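Local coordinates for protein 2-dehydropantoate 2-reductase (Enterococcus faecium, PDB 3WFI) that acts as a D-mandelate dehydrogenase that binds NADH, and belongs to the ketopantoate reductase family, at residues Met81-Met86 and Ile107-Ile112; Ile184-Cys189 and Ile242-Ser247; Gly192-Leu197 and Val203-Leu208; Pro259-Asp264 and Arg270-Asp275; Tyr276-Ile281 and Pro293-Leu298. One frame throughout, in Å; residues are numbered along the deposited sequence.

Interaction 1. Residues Met81-Met86 and Ile107-Ile112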
# COMPACT_ATOMS: atom_id res chain seq x y z
N MET B 81 -17.38 12.28 8.55
CA MET B 81 -18.17 11.61 7.51
C MET B 81 -19.58 12.21 7.34
O MET B 81 -20.23 11.97 6.33
CB MET B 81 -18.24 10.09 7.76
CG MET B 81 -16.91 9.36 7.53
SD MET B 81 -16.84 7.57 7.86
CE MET B 81 -17.87 6.95 6.54
N GLN B 82 -20.02 13.00 8.32
CA GLN B 82 -21.33 13.65 8.25
C GLN B 82 -21.25 15.18 8.04
O GLN B 82 -22.27 15.82 7.88
CB GLN B 82 -22.10 13.33 9.53
CG GLN B 82 -22.37 11.84 9.73
CD GLN B 82 -22.81 11.51 11.15
OE1 GLN B 82 -22.27 12.05 12.12
NE2 GLN B 82 -23.81 10.63 11.27
N LEU B 83 -20.04 15.74 7.98
CA LEU B 83 -19.84 17.20 7.98
C LEU B 83 -20.36 17.89 6.72
O LEU B 83 -21.03 18.92 6.81
CB LEU B 83 -18.35 17.56 8.16
CG LEU B 83 -18.00 19.06 8.07
CD1 LEU B 83 -18.69 19.86 9.17
CD2 LEU B 83 -16.50 19.28 8.12
N GLU B 84 -20.04 17.35 5.55
CA GLU B 84 -20.43 18.02 4.32
C GLU B 84 -21.94 18.02 4.17
O GLU B 84 -22.52 19.02 3.77
CB GLU B 84 -19.74 17.40 3.10
CG GLU B 84 -20.12 18.08 1.80
CD GLU B 84 -19.05 17.97 0.75
OE1 GLU B 84 -18.86 18.94 -0.02
OE2 GLU B 84 -18.38 16.92 0.71
N LYS B 85 -22.57 16.90 4.52
CA LYS B 85 -24.02 16.81 4.51
C LYS B 85 -24.69 17.79 5.50
O LYS B 85 -25.67 18.45 5.15
CB LYS B 85 -24.43 15.36 4.82
CG LYS B 85 -25.92 15.12 4.90
CD LYS B 85 -26.60 15.63 3.65
CE LYS B 85 -28.05 15.21 3.58
NZ LYS B 85 -28.55 15.44 2.20
N MET B 86 -24.16 17.89 6.72
CA MET B 86 -24.65 18.86 7.71
C MET B 86 -24.59 20.27 7.12
O MET B 86 -25.59 21.00 7.12
CB MET B 86 -23.83 18.78 9.00
CG MET B 86 -24.13 19.87 10.03
SD MET B 86 -25.82 19.84 10.67
CE MET B 86 -25.67 18.57 11.92
N ILE B 107 -7.93 16.79 10.30
CA ILE B 107 -7.30 17.58 9.25
C ILE B 107 -8.12 17.61 7.96
O ILE B 107 -8.70 16.61 7.56
CB ILE B 107 -5.86 17.06 8.98
CG1 ILE B 107 -5.02 18.14 8.30
CG2 ILE B 107 -5.84 15.75 8.18
CD1 ILE B 107 -4.50 19.14 9.30
N GLY B 108 -8.17 18.76 7.31
CA GLY B 108 -8.84 18.88 6.02
C GLY B 108 -10.31 19.26 6.08
O GLY B 108 -10.93 19.44 5.03
N HIS B 109 -10.88 19.42 7.28
CA HIS B 109 -12.28 19.82 7.40
C HIS B 109 -12.50 21.20 6.82
O HIS B 109 -13.53 21.46 6.22
CB HIS B 109 -12.76 19.82 8.84
CG HIS B 109 -12.69 18.48 9.49
ND1 HIS B 109 -12.45 18.32 10.83
CD2 HIS B 109 -12.80 17.23 8.98
CE1 HIS B 109 -12.44 17.03 11.13
NE2 HIS B 109 -12.65 16.35 10.02
N GLU B 110 -11.51 22.08 6.99
CA GLU B 110 -11.55 23.44 6.44
C GLU B 110 -11.84 23.47 4.94
O GLU B 110 -12.48 24.39 4.45
CB GLU B 110 -10.26 24.23 6.80
CG GLU B 110 -8.94 23.85 6.11
CD GLU B 110 -8.28 22.59 6.66
OE1 GLU B 110 -8.84 21.96 7.56
OE2 GLU B 110 -7.19 22.22 6.17
N ASP B 111 -11.38 22.45 4.20
CA ASP B 111 -11.63 22.43 2.75
C ASP B 111 -13.11 22.18 2.43
O ASP B 111 -13.63 22.73 1.48
CB ASP B 111 -10.72 21.41 2.06
CG ASP B 111 -9.24 21.69 2.32
OD1 ASP B 111 -8.88 22.85 2.61
OD2 ASP B 111 -8.44 20.74 2.28
N ILE B 112 -13.77 21.34 3.22
CA ILE B 112 -15.23 21.18 3.11
C ILE B 112 -15.93 22.47 3.54
O ILE B 112 -16.75 23.02 2.80
CB ILE B 112 -15.72 20.00 3.97
CG1 ILE B 112 -15.14 18.68 3.45
CG2 ILE B 112 -17.23 19.92 3.98
CD1 ILE B 112 -15.14 17.54 4.46

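Interaction 2. Residues Ile184-Cys189 and Ile242-Ser247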
# COMPACT_ATOMS: atom_id res chain seq x y z
N ILE B 184 -2.94 20.00 15.31
CA ILE B 184 -3.91 19.22 14.54
C ILE B 184 -3.19 18.44 13.41
O ILE B 184 -3.51 17.28 13.13
CB ILE B 184 -5.04 20.11 13.93
CG1 ILE B 184 -5.94 20.80 14.97
CG2 ILE B 184 -5.91 19.32 12.95
CD1 ILE B 184 -5.73 20.53 16.43
N TYR B 185 -2.23 19.08 12.74
CA TYR B 185 -1.43 18.39 11.71
C TYR B 185 -0.58 17.29 12.32
O TYR B 185 -0.52 16.19 11.79
CB TYR B 185 -0.57 19.36 10.90
CG TYR B 185 -1.11 19.68 9.51
CD1 TYR B 185 -1.67 20.92 9.22
CD2 TYR B 185 -1.03 18.74 8.46
CE1 TYR B 185 -2.14 21.21 7.94
CE2 TYR B 185 -1.50 19.02 7.18
CZ TYR B 185 -2.05 20.25 6.91
OH TYR B 185 -2.49 20.46 5.62
N ARG B 186 0.02 17.56 13.47
CA ARG B 186 0.85 16.57 14.17
C ARG B 186 0.03 15.35 14.58
O ARG B 186 0.45 14.21 14.38
CB ARG B 186 1.49 17.22 15.41
CG ARG B 186 2.36 16.30 16.27
CD ARG B 186 3.23 17.17 17.16
NE ARG B 186 4.03 16.46 18.15
CZ ARG B 186 3.58 16.03 19.33
NH1 ARG B 186 2.30 16.16 19.67
NH2 ARG B 186 4.43 15.43 20.17
N LYS B 187 -1.14 15.59 15.16
CA LYS B 187 -2.05 14.50 15.47
C LYS B 187 -2.48 13.73 14.20
O LYS B 187 -2.61 12.51 14.23
CB LYS B 187 -3.27 15.04 16.22
CG LYS B 187 -4.37 14.01 16.48
CD LYS B 187 -3.85 12.80 17.24
CE LYS B 187 -4.98 11.84 17.61
NZ LYS B 187 -4.48 10.45 17.79
N ALA B 188 -2.75 14.44 13.11
CA ALA B 188 -3.20 13.76 11.89
C ALA B 188 -2.13 12.85 11.31
O ALA B 188 -2.45 11.83 10.68
CB ALA B 188 -3.67 14.78 10.84
N CYS B 189 -0.86 13.22 11.52
CA CYS B 189 0.26 12.37 11.12
C CYS B 189 0.19 11.02 11.86
O CYS B 189 0.36 9.96 11.26
CB CYS B 189 1.61 13.06 11.35
SG CYS B 189 1.97 14.42 10.19
N ILE B 242 7.71 12.39 13.43
CA ILE B 242 8.01 10.98 13.21
C ILE B 242 8.20 10.26 14.55
O ILE B 242 7.61 9.20 14.78
CB ILE B 242 9.26 10.79 12.32
CG1 ILE B 242 8.95 11.23 10.89
CG2 ILE B 242 9.70 9.33 12.31
CD1 ILE B 242 10.16 11.48 10.01
N ALA B 243 9.02 10.82 15.43
CA ALA B 243 9.24 10.22 16.77
C ALA B 243 7.92 10.10 17.53
O ALA B 243 7.67 9.09 18.20
CB ALA B 243 10.25 11.04 17.56
N HIS B 244 7.07 11.11 17.40
CA HIS B 244 5.76 11.10 18.06
C HIS B 244 4.86 9.97 17.55
O HIS B 244 4.20 9.28 18.32
CB HIS B 244 5.08 12.46 17.90
CG HIS B 244 3.73 12.53 18.55
ND1 HIS B 244 3.54 12.31 19.89
CD2 HIS B 244 2.51 12.82 18.04
CE1 HIS B 244 2.26 12.45 20.19
NE2 HIS B 244 1.61 12.75 19.08
N CYS B 245 4.82 9.79 16.22
CA CYS B 245 4.13 8.64 15.63
C CYS B 245 4.69 7.32 16.19
O CYS B 245 3.92 6.43 16.56
CB CYS B 245 4.29 8.66 14.11
SG CYS B 245 3.41 10.01 13.29
N GLU B 246 6.02 7.22 16.24
CA GLU B 246 6.68 5.99 16.64
C GLU B 246 6.60 5.68 18.14
O GLU B 246 6.80 4.53 18.55
CB GLU B 246 8.13 5.99 16.13
CG GLU B 246 8.18 5.94 14.61
CD GLU B 246 9.58 5.87 14.04
OE1 GLU B 246 10.56 6.07 14.78
OE2 GLU B 246 9.70 5.63 12.83
N SER B 247 6.30 6.69 18.95
CA SER B 247 6.03 6.47 20.37
C SER B 247 4.81 5.56 20.61
O SER B 247 4.70 4.93 21.67
CB SER B 247 5.84 7.82 21.09
OG SER B 247 4.59 8.41 20.79

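Interaction 3. Residues Gly192-Leu197 and Val203-Leu208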
# COMPACT_ATOMS: atom_id res chain seq x y z
N GLY B 192 -2.72 9.26 10.35
CA GLY B 192 -2.40 8.86 8.99
C GLY B 192 -1.33 7.79 8.83
O GLY B 192 -1.00 7.41 7.71
N THR B 193 -0.79 7.30 9.96
CA THR B 193 0.23 6.26 9.94
C THR B 193 -0.24 5.01 10.67
O THR B 193 -0.33 3.95 10.07
CB THR B 193 1.57 6.75 10.51
OG1 THR B 193 1.38 7.36 11.79
CG2 THR B 193 2.20 7.75 9.57
N MET B 194 -0.53 5.14 11.96
CA MET B 194 -0.87 3.98 12.78
C MET B 194 -2.13 3.29 12.29
O MET B 194 -2.15 2.06 12.14
CB MET B 194 -1.05 4.40 14.25
CG MET B 194 0.19 4.94 14.92
SD MET B 194 1.61 3.81 14.89
CE MET B 194 2.61 4.58 13.60
N ASN B 195 -3.16 4.08 11.99
CA ASN B 195 -4.46 3.55 11.59
C ASN B 195 -4.41 2.69 10.33
O ASN B 195 -4.73 1.50 10.37
CB ASN B 195 -5.47 4.68 11.40
CG ASN B 195 -6.12 5.12 12.70
OD1 ASN B 195 -6.52 4.29 13.53
ND2 ASN B 195 -6.22 6.43 12.89
N GLY B 196 -4.04 3.30 9.20
CA GLY B 196 -3.97 2.58 7.92
C GLY B 196 -3.03 1.40 7.89
O GLY B 196 -3.39 0.32 7.40
N LEU B 197 -1.81 1.59 8.42
CA LEU B 197 -0.80 0.53 8.40
C LEU B 197 -1.19 -0.66 9.24
O LEU B 197 -1.04 -1.81 8.81
CB LEU B 197 0.58 1.07 8.86
CG LEU B 197 1.19 2.13 7.95
CD1 LEU B 197 2.44 2.72 8.58
CD2 LEU B 197 1.50 1.59 6.54
N VAL B 203 -2.03 -5.87 12.43
CA VAL B 203 -1.10 -5.85 13.55
C VAL B 203 -1.54 -4.77 14.52
O VAL B 203 -2.20 -3.81 14.13
CB VAL B 203 0.36 -5.55 13.08
CG1 VAL B 203 0.94 -6.74 12.33
CG2 VAL B 203 0.44 -4.30 12.22
N ASN B 204 -1.18 -4.92 15.79
CA ASN B 204 -1.31 -3.81 16.73
C ASN B 204 -0.13 -2.86 16.51
O ASN B 204 0.75 -3.13 15.70
CB ASN B 204 -1.44 -4.29 18.19
CG ASN B 204 -0.23 -5.06 18.68
OD1 ASN B 204 0.88 -4.90 18.20
ND2 ASN B 204 -0.46 -5.92 19.66
N MET B 205 -0.09 -1.77 17.26
CA MET B 205 0.93 -0.76 17.02
C MET B 205 2.32 -1.25 17.41
O MET B 205 3.30 -0.96 16.71
CB MET B 205 0.55 0.55 17.71
CG MET B 205 -0.54 1.26 16.92
SD MET B 205 -1.23 2.71 17.67
CE MET B 205 -2.29 1.99 18.93
N ALA B 206 2.41 -2.01 18.50
CA ALA B 206 3.68 -2.62 18.88
C ALA B 206 4.21 -3.58 17.81
O ALA B 206 5.40 -3.58 17.52
CB ALA B 206 3.55 -3.35 20.21
N GLU B 207 3.34 -4.40 17.24
CA GLU B 207 3.79 -5.33 16.19
C GLU B 207 4.20 -4.58 14.91
O GLU B 207 5.16 -4.95 14.23
CB GLU B 207 2.72 -6.39 15.89
CG GLU B 207 2.42 -7.37 17.03
CD GLU B 207 1.13 -8.17 16.84
OE1 GLU B 207 0.16 -7.68 16.20
OE2 GLU B 207 1.07 -9.31 17.37
N LEU B 208 3.50 -3.49 14.60
CA LEU B 208 3.92 -2.66 13.48
C LEU B 208 5.35 -2.15 13.71
O LEU B 208 6.22 -2.25 12.82
CB LEU B 208 2.95 -1.49 13.29
CG LEU B 208 3.33 -0.44 12.26
CD1 LEU B 208 3.46 -1.03 10.86
CD2 LEU B 208 2.31 0.68 12.29

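Interaction 4. Residues Pro259-Asp264 and Arg270-Asp275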
# COMPACT_ATOMS: atom_id res chain seq x y z
N PRO B 259 -5.41 0.29 16.71
CA PRO B 259 -5.92 1.66 16.58
C PRO B 259 -7.38 1.71 16.12
O PRO B 259 -7.89 0.73 15.60
CB PRO B 259 -4.98 2.29 15.53
CG PRO B 259 -4.45 1.15 14.75
CD PRO B 259 -4.37 -0.02 15.71
N SER B 260 -8.02 2.86 16.31
CA SER B 260 -9.46 3.01 16.03
C SER B 260 -9.88 2.53 14.63
O SER B 260 -10.94 1.91 14.48
CB SER B 260 -9.91 4.46 16.21
OG SER B 260 -9.39 5.31 15.20
N MET B 261 -9.06 2.78 13.61
CA MET B 261 -9.41 2.36 12.24
C MET B 261 -9.47 0.84 12.11
O MET B 261 -10.34 0.31 11.42
CB MET B 261 -8.41 2.91 11.21
CG MET B 261 -8.81 2.59 9.76
SD MET B 261 -7.81 3.46 8.54
CE MET B 261 -8.24 5.16 8.89
N TYR B 262 -8.56 0.16 12.79
CA TYR B 262 -8.58 -1.30 12.88
C TYR B 262 -9.86 -1.78 13.56
O TYR B 262 -10.49 -2.74 13.11
CB TYR B 262 -7.33 -1.79 13.62
CG TYR B 262 -7.20 -3.29 13.70
CD1 TYR B 262 -6.33 -3.97 12.87
CD2 TYR B 262 -7.93 -4.04 14.62
CE1 TYR B 262 -6.19 -5.34 12.93
CE2 TYR B 262 -7.81 -5.41 14.70
CZ TYR B 262 -6.94 -6.06 13.85
OH TYR B 262 -6.81 -7.42 13.89
N GLN B 263 -10.24 -1.12 14.66
CA GLN B 263 -11.49 -1.42 15.36
C GLN B 263 -12.70 -1.23 14.45
O GLN B 263 -13.58 -2.07 14.40
CB GLN B 263 -11.63 -0.56 16.62
CG GLN B 263 -10.52 -0.81 17.62
CD GLN B 263 -10.68 -0.08 18.92
OE1 GLN B 263 -11.59 0.74 19.09
NE2 GLN B 263 -9.80 -0.37 19.86
N ASP B 264 -12.73 -0.12 13.72
CA ASP B 264 -13.82 0.15 12.79
C ASP B 264 -13.97 -0.95 11.75
O ASP B 264 -15.04 -1.53 11.58
CB ASP B 264 -13.62 1.49 12.07
CG ASP B 264 -13.82 2.70 12.97
OD1 ASP B 264 -14.40 2.56 14.08
OD2 ASP B 264 -13.43 3.82 12.54
N ARG B 270 -17.13 -1.86 9.78
CA ARG B 270 -17.66 -0.56 9.39
C ARG B 270 -16.67 0.16 8.49
O ARG B 270 -15.46 -0.06 8.60
CB ARG B 270 -17.90 0.30 10.62
CG ARG B 270 -19.12 -0.08 11.44
CD ARG B 270 -19.43 1.08 12.39
NE ARG B 270 -18.30 1.30 13.28
CZ ARG B 270 -18.18 2.33 14.12
NH1 ARG B 270 -19.13 3.26 14.20
NH2 ARG B 270 -17.10 2.43 14.89
N LEU B 271 -17.18 1.04 7.64
CA LEU B 271 -16.34 1.89 6.82
C LEU B 271 -15.42 2.74 7.69
O LEU B 271 -15.80 3.18 8.79
CB LEU B 271 -17.19 2.80 5.92
CG LEU B 271 -17.90 2.08 4.78
CD1 LEU B 271 -18.95 2.99 4.13
CD2 LEU B 271 -16.91 1.60 3.72
N THR B 272 -14.21 2.98 7.19
CA THR B 272 -13.22 3.78 7.90
C THR B 272 -13.32 5.25 7.52
O THR B 272 -13.95 5.62 6.54
CB THR B 272 -11.79 3.28 7.60
OG1 THR B 272 -11.45 3.58 6.24
CG2 THR B 272 -11.66 1.76 7.84
N GLU B 273 -12.65 6.08 8.32
CA GLU B 273 -12.51 7.50 8.06
C GLU B 273 -11.30 7.82 7.19
O GLU B 273 -10.85 8.96 7.16
CB GLU B 273 -12.32 8.25 9.37
CG GLU B 273 -13.52 8.19 10.26
CD GLU B 273 -13.38 9.16 11.41
OE1 GLU B 273 -12.26 9.24 11.98
OE2 GLU B 273 -14.37 9.86 11.70
N ILE B 274 -10.80 6.83 6.44
CA ILE B 274 -9.56 7.00 5.67
C ILE B 274 -9.62 8.22 4.72
O ILE B 274 -8.61 8.94 4.57
CB ILE B 274 -9.18 5.69 4.93
CG1 ILE B 274 -7.76 5.77 4.36
CG2 ILE B 274 -10.17 5.37 3.83
CD1 ILE B 274 -6.66 5.72 5.39
N ASP B 275 -10.78 8.49 4.13
CA ASP B 275 -10.88 9.63 3.19
C ASP B 275 -10.71 10.98 3.87
O ASP B 275 -10.44 11.98 3.20
CB ASP B 275 -12.20 9.62 2.41
CG ASP B 275 -12.31 8.46 1.46
OD1 ASP B 275 -11.30 8.07 0.82
OD2 ASP B 275 -13.42 7.92 1.32
O HOH W 1 -11.53 4.69 10.71

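Interaction 5. Residues Tyr276-Ile281 and Pro293-Leu298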
# COMPACT_ATOMS: atom_id res chain seq x y z
N TYR B 276 -10.84 11.01 5.21
CA TYR B 276 -10.71 12.24 5.99
C TYR B 276 -9.38 12.33 6.70
O TYR B 276 -9.11 13.32 7.40
CB TYR B 276 -11.88 12.35 6.97
CG TYR B 276 -13.16 12.33 6.20
CD1 TYR B 276 -13.66 13.49 5.64
CD2 TYR B 276 -13.81 11.13 5.94
CE1 TYR B 276 -14.81 13.47 4.88
CE2 TYR B 276 -14.97 11.10 5.18
CZ TYR B 276 -15.46 12.27 4.64
OH TYR B 276 -16.61 12.25 3.88
N ILE B 277 -8.52 11.34 6.49
CA ILE B 277 -7.18 11.36 7.05
C ILE B 277 -6.17 11.40 5.89
O ILE B 277 -5.85 12.47 5.39
CB ILE B 277 -6.95 10.20 8.04
CG1 ILE B 277 -8.08 10.17 9.06
CG2 ILE B 277 -5.61 10.35 8.74
CD1 ILE B 277 -8.16 8.87 9.87
N ASN B 278 -5.72 10.24 5.41
CA ASN B 278 -4.79 10.24 4.28
C ASN B 278 -5.42 10.84 3.02
O ASN B 278 -4.74 11.47 2.22
CB ASN B 278 -4.25 8.83 4.03
CG ASN B 278 -3.46 8.30 5.21
OD1 ASN B 278 -2.23 8.41 5.24
ND2 ASN B 278 -4.16 7.79 6.22
N GLY B 279 -6.73 10.62 2.84
CA GLY B 279 -7.46 11.14 1.68
C GLY B 279 -7.46 12.65 1.62
O GLY B 279 -7.42 13.24 0.54
N ALA B 280 -7.50 13.28 2.79
CA ALA B 280 -7.51 14.74 2.88
C ALA B 280 -6.18 15.27 2.40
O ALA B 280 -6.12 16.27 1.69
CB ALA B 280 -7.80 15.17 4.32
N ILE B 281 -5.10 14.58 2.77
CA ILE B 281 -3.76 14.94 2.30
C ILE B 281 -3.63 14.70 0.78
O ILE B 281 -3.03 15.52 0.07
CB ILE B 281 -2.67 14.18 3.09
CG1 ILE B 281 -2.72 14.58 4.58
CG2 ILE B 281 -1.28 14.41 2.51
CD1 ILE B 281 -2.69 16.07 4.84
N PRO B 293 1.95 10.02 -2.94
CA PRO B 293 1.68 8.66 -3.38
C PRO B 293 1.40 7.67 -2.26
O PRO B 293 0.57 6.79 -2.44
CB PRO B 293 2.94 8.28 -4.15
CG PRO B 293 4.01 9.16 -3.58
CD PRO B 293 3.32 10.45 -3.28
N TYR B 294 2.10 7.79 -1.13
CA TYR B 294 1.85 6.87 -0.01
C TYR B 294 0.45 7.10 0.57
O TYR B 294 -0.26 6.15 0.87
CB TYR B 294 2.93 6.96 1.09
CG TYR B 294 4.20 6.15 0.83
CD1 TYR B 294 4.79 6.09 -0.43
CD2 TYR B 294 4.79 5.42 1.86
CE1 TYR B 294 5.95 5.37 -0.64
CE2 TYR B 294 5.93 4.67 1.66
CZ TYR B 294 6.51 4.65 0.41
OH TYR B 294 7.65 3.92 0.18
N CYS B 295 0.03 8.35 0.69
CA CYS B 295 -1.34 8.65 1.14
C CYS B 295 -2.36 8.15 0.12
O CYS B 295 -3.39 7.58 0.51
CB CYS B 295 -1.54 10.16 1.40
SG CYS B 295 -0.74 10.81 2.89
N ASP B 296 -2.07 8.32 -1.17
CA ASP B 296 -2.93 7.78 -2.25
C ASP B 296 -3.07 6.24 -2.12
O ASP B 296 -4.17 5.70 -2.09
CB ASP B 296 -2.35 8.10 -3.62
CG ASP B 296 -2.30 9.62 -3.93
OD1 ASP B 296 -2.76 10.46 -3.11
OD2 ASP B 296 -1.74 9.96 -4.99
N PHE B 297 -1.93 5.57 -2.04
CA PHE B 297 -1.86 4.09 -2.02
C PHE B 297 -2.48 3.50 -0.75
O PHE B 297 -3.24 2.54 -0.82
CB PHE B 297 -0.40 3.65 -2.16
CG PHE B 297 -0.20 2.22 -2.62
CD1 PHE B 297 1.09 1.70 -2.66
CD2 PHE B 297 -1.25 1.40 -3.05
CE1 PHE B 297 1.33 0.42 -3.08
CE2 PHE B 297 -1.00 0.11 -3.47
CZ PHE B 297 0.28 -0.39 -3.49
N LEU B 298 -2.16 4.08 0.40
CA LEU B 298 -2.71 3.61 1.65
C LEU B 298 -4.24 3.75 1.65
O LEU B 298 -4.95 2.86 2.10
CB LEU B 298 -2.10 4.35 2.85
CG LEU B 298 -2.42 3.78 4.23
CD1 LEU B 298 -2.17 2.28 4.30
CD2 LEU B 298 -1.62 4.48 5.31

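Interaction 1. Residues Met81-Met86 and Ile107-Ile112
Leu83 of one helix and Ile112 of the other meet between the helices, Leu83 also packing against His109 and Ile112 against Glu84. In Leu83, CG anti to the backbone N (chi1 176°) carries the branch toward the other helix, and CD2 is the methyl that reaches His109. That methyl lies 3.8 Å from His109 CB and 4.1 Å from His109 CG, and it meets the imidazole obliquely, so the encounter involves the root of the ring more than its nitrogens. Ile112 answers with its short branch: the CG2 methyl rests 3.7 Å from Glu84 CB, against the aliphatic part of that side chain. The same methyl is 4.3 Å from Leu83 CD2, which joins the two encounters into one apolar patch.

Glu84 continues past Ile112 in an extended conformation, and its OE1 forms a salt bridge with Lys115. The carboxylate is therefore held by a charge beyond the patch while its CB packs within it. In the Rossmann-type domain, helix 80-90 joins the adjacent parallel strands 71-76 and 98-102 in a beta-alpha-beta unit, and helix 109-113 follows the second of these strands. The contact thus joins the helices of two successive strand-to-helix connections. Gln82, which contacts NAD(+) in a structure of this protein, sits on the same helix, and the His109 side chain is about 7 Å from that of the NAD(+)-binding Asn105.

No hydrogen bond crosses between the two segments. The 192 Å² buried here therefore implies cohesion by methyl and methylene packing, with the ionic group of Glu84 committed beyond it.

Interaction 2. Residues Ile184-Cys189 and Ile242-Ser247
The guanidinium of Arg186 lies flat on one face of the His244 imidazole, with centres 3.5 Å apart and planes inclined by 14°. Both segments belong to the helical C-terminal domain of the ketopantoate reductase family, and the stack joins helix 180-191 to helix 238-246. The overlap is offset toward the rim: Arg186 NH2 sits over the ND1 side of the ring, 3.3 Å from His244 ND1, while Arg186 NH1 covers the other nitrogen, 3.5 Å from His244 NE2. The close NH2 to ND1 approach has too poor an angle for a hydrogen bond, as expected when one flat group lies above another.

Arg186 arrives by an extended chain from CG to NE, and His244 turns its CG anti to the backbone N (chi1 180°) to bring its ring underneath. The guanidinium also has an ionic partner outside the two segments, because Arg186 NE forms a salt bridge with Glu240, one turn before His244 on the same helix. The stack and this bond to Glu240 together limit rotation of the group, and the carboxylate probably offsets its positive charge.

Beyond the stack, the helices close up around two buried cysteines. Cys189 directs its CB toward the opposite helix, in apolar contact 4.0 Å from Cys245 SG. No disulfide joins them, since Cys189 SG and Cys245 SG are 5.6 Å apart. The sulfur of Cys245 approaches the Cys189 backbone more closely, with SG 3.7 Å from Cys189 C.

Interaction 3. Residues Gly192-Leu197 and Val203-Leu208
Leu208 and Met194 carry most of this buried contact, with Leu197 completing it. Leu208 points its CB toward segment 192-197, and with CG anti to the backbone N (chi1 173°) its two methyls straddle the approach to Leu197: CD2 is 3.9 Å and CD1 4.1 Å from Leu197 CB. The CD2 methyl also receives the end of Met194, whose CE lies 4.1 Å away. Met194 is bent at both chi2 and chi3, so its thioether folds back and brings that terminal methyl to Leu208. Nearer its base, the same side chain crosses Met205 at about a right angle, with Met194 CB 3.8 Å from Met205 SD.

The second helix is started by a capping box: Asn204 OD1 accepts from Glu207 N at 2.7 Å, nearly along the C=O axis, and Glu207 OE1 accepts from Asn204 N at 3.1 Å in return. The pair fixes the first turn of helix 205-209, from which Met205 and Leu208 project, within the helical C-terminal domain. Helix 214-231 adds Val218 against Met194 and Ala214 against Leu208. Leu197 extends the apolar surface to the dimer interface, where it packs on Phe297 of the second subunit.

Interaction 4. Residues Pro259-Asp264 and Arg270-Asp275
Met261 meets Thr272 because its CG stands anti to the backbone N (chi1 -175°), which lays the methylene 3.5 Å from Thr272 CG2; a bend at chi3 then turns the terminal methyl, bringing Met261 CE to 3.9 Å from Ile274 CD1. Arg270 uses a similar late bend (chi3 -61°), turning its guanidinium back to the side chain of Asp264 so that NH2 reaches Asp264 OD1 at 2.8 Å in a salt bridge. The carboxylate and guanidinium planes stand 89° apart, so this is a single-point grip and not a side-by-side pairing. Beside it, the backbone bond from Arg270 N to Asp264 O (2.8 Å) ties the returning chain to helix 260-267.

The other carboxylate oxygen of Asp264 is used as well: a water donates to OD2 at 2.8 Å and accepts from Glu273 N at 3.0 Å. Thr272 sends its hydroxyl to Glu306, leaving CG2 for the methionine.

Arg270 and Glu273 both contact NAD(+) in a structure of this protein. The chemistry is consistent with a second-shell role for Asp264, holding the guanidinium of one cofactor residue directly and the backbone of the other through water, while Met261 packs on Thr272 and Ile274 on either side of Glu273 in sequence.

Interaction 5. Residues Tyr276-Ile281 and Pro293-Leu298
Asn278 and Cys295 face each other where two consecutive helices of the C-terminal domain, 278-288 and 293-308, run antiparallel as a helical hairpin. The packing is tightest here. The two CA atoms approach to 4.9 Å, and the small cysteine lets the backbones come close: Cys295 CB lies 3.6 Å from Asn278 O, and in return Asn278 CB lies 3.8 Å from Cys295 O. The cysteine sulfur, held beside its own backbone N (chi1 -73°), continues toward the next turn of the opposite helix, where it meets Ile281 through the short branch, CG2 to SG 3.7 Å. Leu298 turns its CB toward the Asn278 side chain and buries less surface than Cys295. All four residues are buried, yet no hydrogen bond links the segments, so the close approach rests on van der Waals contact.

The flank at Asp296 is looser and partly exposed. Asp296 points its CB away from segment 276-281 and makes no contact with it; its OD1 instead accepts hydrogen bonds from Ser282 and Thr292, pinning the start of helix 293-308 across the turn. Glu224, from helix 214-231, further holds this start by accepting from the backbone N of Tyr294 and of Cys295.

On the side of helix 293-308 that leads away from the hairpin, the second subunit takes over. Tyr294 stacks its ring on Phe297 of the second subunit, and Tyr294 OH is hydrogen-bonded to Glu300 OE1 of that same subunit.

How the interactions relate
Interactions 1 and 4, with centres about 17 Å apart, bring residues of both domains to the NAD(+) site, which is empty in this chain: Gln82 belongs to one, Arg270 and Glu273 to the other, and Met81 SD touches Thr272 O at 3.7 Å between them. Ile107 carries interaction 1 on to interaction 2, its CG2 lying 3.6 Å from Ala188 CB. Within the helical domain, a probable hydrogen bond of 3.0 Å from Met261 N to Asn195 OD1 couples interactions 3 and 4, and another of 3.1 Å from Gly279 N to Ile274 O couples interactions 4 and 5. Interactions 3 and 5, about 15 Å apart between centres, both reach the second subunit.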